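Local coordinates for protein UL37 (Suid herpesvirus 1, PDB 4K70) that serves as an inner tegument protein of the herpesvirus particle, is thought to be essential for control of viral trafficking, and is represented here by its N-terminal half, at residues E93-V98 with R125-W130; G301-H306 with T316-T321; A453-A458 with A464-L469; V381-D386 with A402-P407. All coordinates share one frame; numbering follows the deposited sequence.

Contact 1: residues E93-V98 with R125-W130. With NA (sodium ion), chain Q.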
loop_
_atom_site.group_PDB
_atom_site.type_symbol
_atom_site.label_atom_id
_atom_site.label_comp_id
_atom_site.label_asym_id
_atom_site.label_seq_id
_atom_site.Cartn_x
_atom_site.Cartn_y
_atom_site.Cartn_z
ATOM N N GLU A 93 -19.202 -16.016 -4.921
ATOM C CA GLU A 93 -20.602 -16.268 -5.262
ATOM C C GLU A 93 -20.834 -16.045 -6.755
ATOM O O GLU A 93 -21.584 -16.776 -7.391
ATOM C CB GLU A 93 -21.537 -15.395 -4.415
ATOM C CG GLU A 93 -22.968 -15.891 -4.388
ATOM C CD GLU A 93 -23.879 -14.997 -3.561
ATOM O OE1 GLU A 93 -25.115 -15.174 -3.650
ATOM O OE2 GLU A 93 -23.361 -14.118 -2.833
ATOM N N LEU A 94 -20.169 -15.039 -7.312
ATOM C CA LEU A 94 -20.235 -14.774 -8.736
ATOM C C LEU A 94 -19.534 -15.892 -9.521
ATOM O O LEU A 94 -20.040 -16.355 -10.549
ATOM C CB LEU A 94 -19.587 -13.427 -9.044
ATOM C CG LEU A 94 -19.242 -13.186 -10.507
ATOM C CD1 LEU A 94 -20.502 -13.195 -11.340
ATOM C CD2 LEU A 94 -18.495 -11.872 -10.654
ATOM N N LEU A 95 -18.373 -16.331 -9.036
ATOM C CA LEU A 95 -17.669 -17.452 -9.675
ATOM C C LEU A 95 -18.518 -18.719 -9.709
ATOM O O LEU A 95 -18.496 -19.454 -10.697
ATOM C CB LEU A 95 -16.354 -17.754 -8.965
ATOM C CG LEU A 95 -15.291 -16.668 -9.067
ATOM C CD1 LEU A 95 -14.039 -17.142 -8.353
ATOM C CD2 LEU A 95 -15.025 -16.332 -10.516
ATOM N N GLY A 96 -19.245 -18.980 -8.628
ATOM C CA GLY A 96 -20.175 -20.104 -8.589
ATOM C C GLY A 96 -21.215 -20.087 -9.706
ATOM O O GLY A 96 -21.527 -21.121 -10.299
ATOM N N VAL A 97 -21.761 -18.910 -9.986
ATOM C CA VAL A 97 -22.672 -18.721 -11.114
ATOM C C VAL A 97 -21.975 -18.908 -12.470
ATOM O O VAL A 97 -22.469 -19.623 -13.340
ATOM C CB VAL A 97 -23.350 -17.332 -11.038
ATOM C CG1 VAL A 97 -24.030 -16.971 -12.350
ATOM C CG2 VAL A 97 -24.350 -17.321 -9.896
ATOM N N VAL A 98 -20.828 -18.262 -12.650
ATOM C CA VAL A 98 -20.077 -18.350 -13.900
ATOM C C VAL A 98 -19.755 -19.807 -14.246
ATOM O O VAL A 98 -19.796 -20.219 -15.411
ATOM C CB VAL A 98 -18.770 -17.518 -13.806
ATOM C CG1 VAL A 98 -17.835 -17.830 -14.968
ATOM C CG2 VAL A 98 -19.097 -16.027 -13.741
ATOM N N ARG A 125 -11.124 -21.482 -11.365
ATOM C CA ARG A 125 -9.952 -22.013 -10.685
ATOM C C ARG A 125 -8.997 -20.919 -10.182
ATOM O O ARG A 125 -8.661 -20.888 -8.999
ATOM C CB ARG A 125 -9.210 -23.016 -11.596
ATOM C CG ARG A 125 -8.044 -23.758 -10.930
ATOM C CD ARG A 125 -7.330 -24.729 -11.900
ATOM N NE ARG A 125 -6.768 -24.031 -13.051
ATOM C CZ ARG A 125 -7.209 -24.158 -14.300
ATOM N NH1 ARG A 125 -8.219 -24.979 -14.576
ATOM N NH2 ARG A 125 -6.633 -23.466 -15.279
ATOM N N LEU A 126 -8.549 -20.034 -11.073
ATOM C CA LEU A 126 -7.574 -19.009 -10.689
ATOM C C LEU A 126 -8.135 -17.978 -9.709
ATOM O O LEU A 126 -7.452 -17.599 -8.770
ATOM C CB LEU A 126 -6.993 -18.289 -11.908
ATOM C CG LEU A 126 -6.051 -19.106 -12.801
ATOM C CD1 LEU A 126 -5.574 -18.261 -13.975
ATOM C CD2 LEU A 126 -4.868 -19.657 -12.009
ATOM N N VAL A 127 -9.366 -17.521 -9.926
ATOM C CA VAL A 127 -9.911 -16.488 -9.045
ATOM C C VAL A 127 -10.216 -17.054 -7.663
ATOM O O VAL A 127 -10.015 -16.384 -6.654
ATOM C CB VAL A 127 -11.116 -15.746 -9.665
ATOM C CG1 VAL A 127 -11.613 -14.654 -8.725
ATOM C CG2 VAL A 127 -10.713 -15.134 -11.016
ATOM N N SER A 128 -10.682 -18.296 -7.615
ATOM C CA SER A 128 -10.845 -18.993 -6.351
ATOM C C SER A 128 -9.523 -19.039 -5.602
ATOM O O SER A 128 -9.479 -18.749 -4.417
ATOM C CB SER A 128 -11.351 -20.422 -6.585
ATOM O OG SER A 128 -12.731 -20.420 -6.931
ATOM N N GLU A 129 -8.456 -19.436 -6.301
ATOM C CA GLU A 129 -7.120 -19.493 -5.711
ATOM C C GLU A 129 -6.654 -18.128 -5.265
ATOM O O GLU A 129 -6.118 -17.980 -4.171
ATOM C CB GLU A 129 -6.106 -20.061 -6.704
ATOM C CG GLU A 129 -6.379 -21.494 -7.094
ATOM C CD GLU A 129 -5.334 -22.025 -8.062
ATOM O OE1 GLU A 129 -4.237 -21.424 -8.138
ATOM O OE2 GLU A 129 -5.606 -23.031 -8.735
ATOM N N TRP A 130 -6.866 -17.129 -6.115
ATOM C CA TRP A 130 -6.487 -15.765 -5.784
ATOM C C TRP A 130 -7.219 -15.279 -4.519
ATOM O O TRP A 130 -6.594 -14.712 -3.612
ATOM C CB TRP A 130 -6.737 -14.842 -6.980
ATOM C CG TRP A 130 -6.125 -13.474 -6.836
ATOM C CD1 TRP A 130 -4.914 -13.064 -7.316
ATOM C CD2 TRP A 130 -6.702 -12.336 -6.173
ATOM N NE1 TRP A 130 -4.708 -11.743 -6.996
ATOM C CE2 TRP A 130 -5.784 -11.278 -6.292
ATOM C CE3 TRP A 130 -7.907 -12.115 -5.497
ATOM C CZ2 TRP A 130 -6.031 -10.005 -5.747
ATOM C CZ3 TRP A 130 -8.149 -10.853 -4.957
ATOM C CH2 TRP A 130 -7.218 -9.817 -5.090
HETATM NA NA NA Q . -25.890 -13.687 -1.831
HETATM O O HOH W 1 -25.508 -11.349 -2.146
#
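V127 and S128 of helix 120-137 receive the side chain of L95 from helix 89-98. This is helix-to-helix packing in an all-helical fold, within the part that matches the UL37 tegument protein family. The touching surface is small, about 120 Å² over both sides. The backbones come nearest at L95 and S128, whose CA atoms are 7.7 Å apart. Two turns of phrase of the first helix should be kept apart: L95 faces the second helix, whereas E93 binds a sodium ion through OE1 and, less closely, OE2, well away from the L95 contact.

Along the second helix, V127 is the first residue to meet L95. Its CB and CG1 both lie 3.5 Å from CD1 of L95, which is tight for carbon pairs. CD2 of L95 stands farther off, 4.0 Å from CB of V127. CG1 of V127 is anti to the backbone N (chi1 -178°), and this is the methyl that L95 meets. F176 of helix 175-188 and L171 also pack on V127, so the valine is buried between several parts of the fold.

S128 comes next. Its OG is hydrogen-bonded to the carbonyl O of F124, one turn earlier on the same helix. OG of S128 also lies 3.8 Å from CD1 of L95, a van der Waals contact. The same CD1 of L95 is 3.6 Å from the amide N of S128.

Contact 2: residues G301-H306 with T316-T321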
loop_
_atom_site.group_PDB
_atom_site.type_symbol
_atom_site.label_atom_id
_atom_site.label_comp_id
_atom_site.label_asym_id
_atom_site.label_seq_id
_atom_site.Cartn_x
_atom_site.Cartn_y
_atom_site.Cartn_z
ATOM N N GLY A 301 22.842 5.167 18.955
ATOM C CA GLY A 301 22.127 4.961 17.709
ATOM C C GLY A 301 20.698 5.490 17.696
ATOM O O GLY A 301 20.082 5.535 16.639
ATOM N N ALA A 302 20.180 5.910 18.847
ATOM C CA ALA A 302 18.787 6.344 18.936
ATOM C C ALA A 302 18.565 7.633 19.732
ATOM O O ALA A 302 17.589 7.723 20.472
ATOM C CB ALA A 302 17.929 5.235 19.528
ATOM N N GLN A 303 19.444 8.620 19.578
ATOM C CA GLN A 303 19.337 9.856 20.356
ATOM C C GLN A 303 18.094 10.654 19.978
ATOM O O GLN A 303 17.505 11.328 20.821
ATOM C CB GLN A 303 20.592 10.717 20.186
ATOM C CG GLN A 303 21.862 10.075 20.752
ATOM C CD GLN A 303 23.152 10.776 20.329
ATOM O OE1 GLN A 303 23.158 11.606 19.423
ATOM N NE2 GLN A 303 24.254 10.427 20.982
ATOM N N ALA A 304 17.694 10.560 18.709
ATOM C CA ALA A 304 16.570 11.326 18.197
ATOM C C ALA A 304 15.247 10.955 18.857
ATOM O O ALA A 304 14.268 11.705 18.737
ATOM C CB ALA A 304 16.467 11.195 16.689
ATOM N N VAL A 305 15.198 9.813 19.545
ATOM C CA VAL A 305 13.971 9.433 20.249
ATOM C C VAL A 305 13.690 10.411 21.401
ATOM O O VAL A 305 12.556 10.518 21.870
ATOM C CB VAL A 305 13.998 7.977 20.772
ATOM C CG1 VAL A 305 14.692 7.904 22.115
ATOM C CG2 VAL A 305 12.576 7.436 20.886
ATOM N N HIS A 306 14.730 11.113 21.856
ATOM C CA HIS A 306 14.560 12.245 22.767
ATOM C C HIS A 306 14.451 13.456 21.847
ATOM O O HIS A 306 15.420 14.165 21.615
ATOM C CB HIS A 306 15.779 12.343 23.690
ATOM C CG HIS A 306 15.737 13.492 24.654
ATOM N ND1 HIS A 306 14.647 14.313 24.793
ATOM C CD2 HIS A 306 16.670 13.946 25.530
ATOM C CE1 HIS A 306 14.903 15.232 25.713
ATOM N NE2 HIS A 306 16.119 15.029 26.177
ATOM N N THR A 316 22.382 21.642 21.550
ATOM C CA THR A 316 22.714 20.231 21.406
ATOM C C THR A 316 22.727 19.796 19.952
ATOM O O THR A 316 21.836 20.144 19.177
ATOM C CB THR A 316 21.686 19.388 22.185
ATOM O OG1 THR A 316 21.897 19.592 23.587
ATOM C CG2 THR A 316 21.795 17.902 21.853
ATOM N N GLN A 317 23.747 19.032 19.593
ATOM C CA GLN A 317 23.840 18.432 18.271
ATOM C C GLN A 317 23.808 16.903 18.393
ATOM O O GLN A 317 24.788 16.285 18.804
ATOM C CB GLN A 317 25.121 18.885 17.564
ATOM C CG GLN A 317 25.231 18.379 16.138
ATOM C CD GLN A 317 24.013 18.739 15.309
ATOM O OE1 GLN A 317 23.776 19.920 15.012
ATOM N NE2 GLN A 317 23.204 17.730 14.965
ATOM N N VAL A 318 22.670 16.293 18.074
ATOM C CA VAL A 318 22.599 14.840 18.086
ATOM C C VAL A 318 23.342 14.299 16.878
ATOM O O VAL A 318 23.459 14.961 15.848
ATOM C CB VAL A 318 21.145 14.300 18.074
ATOM C CG1 VAL A 318 20.412 14.736 19.316
ATOM C CG2 VAL A 318 20.418 14.752 16.818
ATOM N N ASP A 319 23.853 13.090 17.011
ATOM C CA ASP A 319 24.584 12.474 15.913
ATOM C C ASP A 319 23.669 11.642 15.025
ATOM O O ASP A 319 23.300 10.525 15.377
ATOM C CB ASP A 319 25.703 11.615 16.475
ATOM C CG ASP A 319 26.443 10.843 15.403
ATOM O OD1 ASP A 319 26.461 11.279 14.225
ATOM O OD2 ASP A 319 27.010 9.796 15.766
ATOM N N ALA A 320 23.315 12.180 13.864
ATOM C CA ALA A 320 22.488 11.439 12.929
ATOM C C ALA A 320 23.262 10.886 11.734
ATOM O O ALA A 320 22.665 10.402 10.782
ATOM C CB ALA A 320 21.310 12.303 12.458
ATOM N N THR A 321 24.587 10.955 11.771
ATOM C CA THR A 321 25.385 10.457 10.644
ATOM C C THR A 321 25.142 8.986 10.330
ATOM O O THR A 321 24.931 8.621 9.178
ATOM C CB THR A 321 26.895 10.702 10.847
ATOM O OG1 THR A 321 27.330 10.046 12.042
ATOM C CG2 THR A 321 27.157 12.185 10.975
HETATM O O HOH W 2 21.643 8.698 17.263
#
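The backbones of G301-H306 and T316-T321 come closest at Q303 and V318, whose CA atoms are 6.4 Å apart. Q303 to V305 form a short 3-10 segment. T316-T321 is irregular up to A320, which is the N-cap residue of helix 321-329. Together they form a loop-to-loop junction closed by polar bonds to the backbone.

The side chain of Q303 spans the gap. It is extended beyond CG (chi2 168°), which carries the amide to the other segment. There OE1 of Q303 accepts the backbone N-H of D319, with N 2.9 Å away. The bond is nearly straight, 169° at the hydrogen, and the donor lies almost on the line of the C=O bond. OE1 of Q303 also sits 3.6 Å from CB of V318. A water adds a second link: it accepts from N of Q303 and donates to O of D319.

D319 itself forms an Asx turn. Its OD1 accepts hydrogen bonds from N and OG1 of T321. OG1 of T321 lies 2.7 Å from OD1 of D319, on its syn lone pair, whereas the amide comes from above the carboxylate plane.

The junction brackets helix 307-311. V305 packs on helix 208-223, and Q317 and A320 lie against helix 366-385.

Contact 3: residues A453-A458 with A464-L469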
loop_
_atom_site.group_PDB
_atom_site.type_symbol
_atom_site.label_atom_id
_atom_site.label_comp_id
_atom_site.label_asym_id
_atom_site.label_seq_id
_atom_site.Cartn_x
_atom_site.Cartn_y
_atom_site.Cartn_z
ATOM N N ALA A 453 -6.819 -18.891 -31.810
ATOM C CA ALA A 453 -7.506 -20.181 -31.879
ATOM C C ALA A 453 -8.854 -20.055 -32.583
ATOM O O ALA A 453 -9.231 -20.906 -33.389
ATOM C CB ALA A 453 -7.693 -20.769 -30.490
ATOM N N ALA A 454 -9.583 -18.994 -32.269
ATOM C CA ALA A 454 -10.879 -18.749 -32.895
ATOM C C ALA A 454 -10.697 -18.380 -34.364
ATOM O O ALA A 454 -11.537 -18.703 -35.206
ATOM C CB ALA A 454 -11.622 -17.647 -32.158
ATOM N N GLU A 455 -9.596 -17.694 -34.660
ATOM C CA GLU A 455 -9.269 -17.315 -36.030
ATOM C C GLU A 455 -9.051 -18.552 -36.885
ATOM O O GLU A 455 -9.490 -18.608 -38.031
ATOM C CB GLU A 455 -8.024 -16.426 -36.061
ATOM C CG GLU A 455 -8.290 -14.971 -35.738
ATOM C CD GLU A 455 -7.017 -14.142 -35.703
ATOM O OE1 GLU A 455 -5.924 -14.746 -35.656
ATOM O OE2 GLU A 455 -7.107 -12.891 -35.724
ATOM N N ARG A 456 -8.380 -19.549 -36.319
ATOM C CA ARG A 456 -8.109 -20.787 -37.038
ATOM C C ARG A 456 -9.368 -21.619 -37.247
ATOM O O ARG A 456 -9.610 -22.111 -38.346
ATOM C CB ARG A 456 -7.034 -21.603 -36.326
ATOM C CG ARG A 456 -5.623 -21.192 -36.703
ATOM C CD ARG A 456 -4.824 -20.777 -35.482
ATOM N NE ARG A 456 -4.989 -21.725 -34.383
ATOM C CZ ARG A 456 -4.461 -21.567 -33.173
ATOM N NH1 ARG A 456 -3.730 -20.495 -32.907
ATOM N NH2 ARG A 456 -4.668 -22.481 -32.233
ATOM N N ARG A 457 -10.166 -21.778 -36.195
ATOM C CA ARG A 457 -11.435 -22.487 -36.313
ATOM C C ARG A 457 -12.308 -21.830 -37.376
ATOM O O ARG A 457 -13.035 -22.507 -38.099
ATOM C CB ARG A 457 -12.167 -22.536 -34.969
ATOM C CG ARG A 457 -13.550 -23.180 -35.038
ATOM C CD ARG A 457 -14.176 -23.300 -33.656
ATOM N NE ARG A 457 -13.976 -22.074 -32.892
ATOM C CZ ARG A 457 -13.846 -22.026 -31.571
ATOM N NH1 ARG A 457 -13.904 -23.141 -30.849
ATOM N NH2 ARG A 457 -13.652 -20.858 -30.973
ATOM N N ALA A 458 -12.214 -20.508 -37.471
ATOM C CA ALA A 458 -12.975 -19.745 -38.452
ATOM C C ALA A 458 -12.322 -19.801 -39.828
ATOM O O ALA A 458 -12.952 -19.485 -40.832
ATOM C CB ALA A 458 -13.126 -18.296 -37.997
ATOM N N ALA A 464 -11.425 -8.895 -36.938
ATOM C CA ALA A 464 -11.781 -7.617 -36.339
ATOM C C ALA A 464 -11.678 -7.749 -34.823
ATOM O O ALA A 464 -11.367 -6.787 -34.124
ATOM C CB ALA A 464 -13.191 -7.221 -36.741
ATOM N N ALA A 465 -11.947 -8.956 -34.332
ATOM C CA ALA A 465 -11.820 -9.271 -32.916
ATOM C C ALA A 465 -10.411 -8.955 -32.434
ATOM O O ALA A 465 -10.231 -8.299 -31.416
ATOM C CB ALA A 465 -12.153 -10.731 -32.672
ATOM N N ARG A 466 -9.420 -9.416 -33.188
ATOM C CA ARG A 466 -8.024 -9.141 -32.881
ATOM C C ARG A 466 -7.740 -7.643 -32.790
ATOM O O ARG A 466 -7.016 -7.190 -31.907
ATOM C CB ARG A 466 -7.112 -9.782 -33.926
ATOM C CG ARG A 466 -5.643 -9.452 -33.733
ATOM C CD ARG A 466 -4.767 -10.310 -34.627
ATOM N NE ARG A 466 -4.901 -11.736 -34.329
ATOM C CZ ARG A 466 -4.044 -12.432 -33.588
ATOM N NH1 ARG A 466 -2.976 -11.842 -33.067
ATOM N NH2 ARG A 466 -4.245 -13.724 -33.375
ATOM N N GLU A 467 -8.314 -6.872 -33.700
ATOM C CA GLU A 467 -8.006 -5.452 -33.760
ATOM C C GLU A 467 -8.693 -4.686 -32.638
ATOM O O GLU A 467 -8.118 -3.754 -32.067
ATOM C CB GLU A 467 -8.408 -4.880 -35.113
ATOM C CG GLU A 467 -7.678 -3.603 -35.465
ATOM C CD GLU A 467 -8.216 -2.951 -36.722
ATOM O OE1 GLU A 467 -8.602 -3.682 -37.668
ATOM O OE2 GLU A 467 -8.254 -1.701 -36.759
ATOM N N ALA A 468 -9.928 -5.075 -32.324
ATOM C CA ALA A 468 -10.672 -4.445 -31.233
ATOM C C ALA A 468 -9.996 -4.698 -29.882
ATOM O O ALA A 468 -9.730 -3.766 -29.128
ATOM C CB ALA A 468 -12.099 -4.946 -31.211
ATOM N N LEU A 469 -9.716 -5.965 -29.593
ATOM C CA LEU A 469 -9.097 -6.350 -28.328
ATOM C C LEU A 469 -7.705 -5.739 -28.144
ATOM O O LEU A 469 -7.368 -5.279 -27.049
ATOM C CB LEU A 469 -9.072 -7.878 -28.190
ATOM C CG LEU A 469 -10.469 -8.474 -27.979
ATOM C CD1 LEU A 469 -10.499 -10.000 -28.142
ATOM C CD2 LEU A 469 -11.015 -8.059 -26.610
#
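E455 and R466 form a two-pronged salt bridge across a helical hairpin, between helix 438-458 and helix 464-481. R466 grips the carboxylate side-on. Its NE reaches OE2 of E455 at 2.9 Å, and the bond is nearly straight (168°). OE2 lies in the guanidinium plane and is met on its syn side, but tilted out of the carboxylate plane. The second prong, from NH2 of R466 to OE1 of E455, is 3.0 Å long and more bent (142°). It comes from well above the carboxylate plane. The two flat groups are 33° apart, consistent with the unequal prongs.

The torsions bring the groups together. The chain of E455 is extended beyond CG, while that of R466 bends at chi3. The two side chains cross at about a right angle.

S463, just before the second helix, supports the pair. Its OG bonds to OE2 of E455 and also to the backbone N of R466. E455 is buried, and OE2 thus has two partners, NE of R466 and OG of S463. Farther out, L448, V451 and A452 of helix 438-458 pack on R466. Helices 20-32 and 63-78 cover other sides of the hairpin.

Besides gripping through its nitrogens, R466 rests its CB 3.6 Å from OE2 of E455.

Contact 4: residues V381-D386 with A402-P407. With NA (sodium ion), chain F; CA (calcium ion), chain D.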
loop_
_atom_site.group_PDB
_atom_site.type_symbol
_atom_site.label_atom_id
_atom_site.label_comp_id
_atom_site.label_asym_id
_atom_site.label_seq_id
_atom_site.Cartn_x
_atom_site.Cartn_y
_atom_site.Cartn_z
ATOM N N VAL A 381 9.023 8.874 3.388
ATOM C CA VAL A 381 8.881 7.421 3.542
ATOM C C VAL A 381 7.637 7.054 4.362
ATOM O O VAL A 381 6.857 6.190 3.962
ATOM C CB VAL A 381 10.129 6.805 4.210
ATOM C CG1 VAL A 381 9.863 5.367 4.659
ATOM C CG2 VAL A 381 11.315 6.880 3.263
ATOM N N HIS A 382 7.455 7.713 5.507
ATOM C CA HIS A 382 6.308 7.412 6.381
ATOM C C HIS A 382 4.975 7.636 5.685
ATOM O O HIS A 382 4.023 6.859 5.857
ATOM C CB HIS A 382 6.372 8.217 7.682
ATOM C CG HIS A 382 7.300 7.634 8.698
ATOM N ND1 HIS A 382 7.074 6.410 9.292
ATOM C CD2 HIS A 382 8.462 8.096 9.226
ATOM C CE1 HIS A 382 8.052 6.144 10.141
ATOM N NE2 HIS A 382 8.901 7.157 10.126
ATOM N N ARG A 383 4.912 8.709 4.905
ATOM C CA ARG A 383 3.746 9.009 4.086
ATOM C C ARG A 383 3.426 7.913 3.071
ATOM O O ARG A 383 2.269 7.574 2.871
ATOM C CB ARG A 383 3.965 10.310 3.326
ATOM C CG ARG A 383 3.800 11.541 4.158
ATOM C CD ARG A 383 3.365 12.673 3.262
ATOM N NE ARG A 383 4.458 13.451 2.698
ATOM C CZ ARG A 383 4.411 14.027 1.495
ATOM N NH1 ARG A 383 3.338 13.874 0.721
ATOM N NH2 ARG A 383 5.436 14.744 1.056
ATOM N N LEU A 384 4.453 7.406 2.400
ATOM C CA LEU A 384 4.272 6.395 1.364
ATOM C C LEU A 384 3.974 5.010 1.905
ATOM O O LEU A 384 3.370 4.190 1.212
ATOM C CB LEU A 384 5.531 6.284 0.491
ATOM C CG LEU A 384 5.869 7.469 -0.411
ATOM C CD1 LEU A 384 7.332 7.436 -0.811
ATOM C CD2 LEU A 384 4.983 7.464 -1.637
ATOM N N LEU A 385 4.440 4.725 3.116
ATOM C CA LEU A 385 4.462 3.348 3.597
ATOM C C LEU A 385 3.080 2.685 3.647
ATOM O O LEU A 385 2.949 1.504 3.311
ATOM C CB LEU A 385 5.153 3.252 4.959
ATOM C CG LEU A 385 5.182 1.857 5.588
ATOM C CD1 LEU A 385 5.843 0.831 4.672
ATOM C CD2 LEU A 385 5.846 1.885 6.960
ATOM N N ASP A 386 2.049 3.427 4.047
ATOM C CA ASP A 386 0.714 2.819 4.155
ATOM C C ASP A 386 0.169 2.382 2.804
ATOM O O ASP A 386 -0.695 1.510 2.728
ATOM C CB ASP A 386 -0.303 3.734 4.895
ATOM C CG ASP A 386 -0.768 4.922 4.049
ATOM O OD1 ASP A 386 -0.088 5.976 4.060
ATOM O OD2 ASP A 386 -1.821 4.807 3.380
ATOM N N ALA A 402 5.543 12.182 -4.997
ATOM C CA ALA A 402 6.716 12.630 -5.755
ATOM C C ALA A 402 6.551 14.040 -6.324
ATOM O O ALA A 402 7.513 14.815 -6.380
ATOM C CB ALA A 402 7.021 11.653 -6.870
ATOM N N ASP A 403 5.331 14.357 -6.750
ATOM C CA ASP A 403 5.006 15.682 -7.283
ATOM C C ASP A 403 5.123 16.807 -6.255
ATOM O O ASP A 403 5.171 17.971 -6.636
ATOM C CB ASP A 403 3.582 15.715 -7.864
ATOM C CG ASP A 403 3.453 14.933 -9.165
ATOM O OD1 ASP A 403 4.483 14.733 -9.837
ATOM O OD2 ASP A 403 2.314 14.527 -9.520
ATOM N N THR A 404 5.129 16.483 -4.964
ATOM C CA THR A 404 5.183 17.535 -3.940
ATOM C C THR A 404 6.613 17.845 -3.517
ATOM O O THR A 404 6.852 18.815 -2.807
ATOM C CB THR A 404 4.403 17.169 -2.662
ATOM O OG1 THR A 404 5.051 16.072 -1.994
ATOM C CG2 THR A 404 2.945 16.790 -2.988
ATOM N N LEU A 405 7.562 17.014 -3.937
ATOM C CA LEU A 405 8.928 17.135 -3.434
ATOM C C LEU A 405 9.599 18.436 -3.885
ATOM O O LEU A 405 10.311 19.091 -3.113
ATOM C CB LEU A 405 9.769 15.908 -3.831
ATOM C CG LEU A 405 9.246 14.582 -3.278
ATOM C CD1 LEU A 405 10.188 13.423 -3.585
ATOM C CD2 LEU A 405 8.980 14.669 -1.768
ATOM N N GLU A 406 9.361 18.821 -5.131
ATOM C CA GLU A 406 10.025 19.999 -5.676
ATOM C C GLU A 406 9.495 21.288 -5.045
ATOM O O GLU A 406 10.277 22.127 -4.593
ATOM C CB GLU A 406 9.913 20.026 -7.202
ATOM C CG GLU A 406 10.274 21.349 -7.842
ATOM C CD GLU A 406 11.682 21.781 -7.527
ATOM O OE1 GLU A 406 12.568 20.893 -7.458
ATOM O OE2 GLU A 406 11.899 23.008 -7.344
ATOM N N PRO A 407 8.165 21.456 -5.002
ATOM C CA PRO A 407 7.673 22.657 -4.314
ATOM C C PRO A 407 8.004 22.694 -2.812
ATOM O O PRO A 407 8.224 23.776 -2.280
ATOM C CB PRO A 407 6.158 22.622 -4.555
ATOM C CG PRO A 407 5.861 21.248 -5.063
ATOM C CD PRO A 407 7.097 20.748 -5.727
HETATM NA NA NA F . 1.620 6.347 6.244
HETATM CA CA CA D . -0.069 7.626 2.354
HETATM O O HOH W 3 0.281 9.142 0.508
#
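R383, late in helix 366-385, reaches T404 in the turn A402-L405. The contact is small, about 84 Å² over both sides, and lies on the surface beside a pair of metal ions.

H382 comes first along the helix. Its carbonyl O binds a sodium ion at 2.5 Å.

R383 has two separate roles. Its carbonyl O binds a calcium ion at 2.4 Å. Its side chain bends at chi3 (-91°) and runs out to the turn. There NH2 of R383 donates to OG1 of T404 over 3.3 Å, a weak but straight bond (173°). OG1 lies at the edge of the guanidinium, in its plane. OG1 is also hydrogen-bonded to O of V401, so the arginine is a second partner of this hydroxyl.

D386 ends the segment. Its OD1 bridges the metals, 2.4 Å from the calcium ion and 2.8 Å from the sodium ion. D387 and a water also contribute to the calcium site.

The contact brings the late part of helix 366-385 to the turn that follows helix 392-402. V401 of that helix lies beside R383, while helix 422-431 packs on L384 and L405.

From the N terminus, contact 1 comes first. It closes a 26-residue loop that contains helix 101-109 and joins helix 89-98 to helix 120-137. Contact 2 closes a loop of nine residues and joins the loops on either side of helix 307-311. Contact 4 is next, with 15 residues between its segments, mostly helix 392-402. It joins helix 366-385 to the turn after helix 392-402. Contact 3 is last and closes the five-residue turn between two long helices. All four are in series, and none nests or crosses. Contacts 1 and 3 lie on the same side of the chain's centre, 26 Å apart between centres. Contact 2 is on the opposite side, 24 Å from contact 4 between centres.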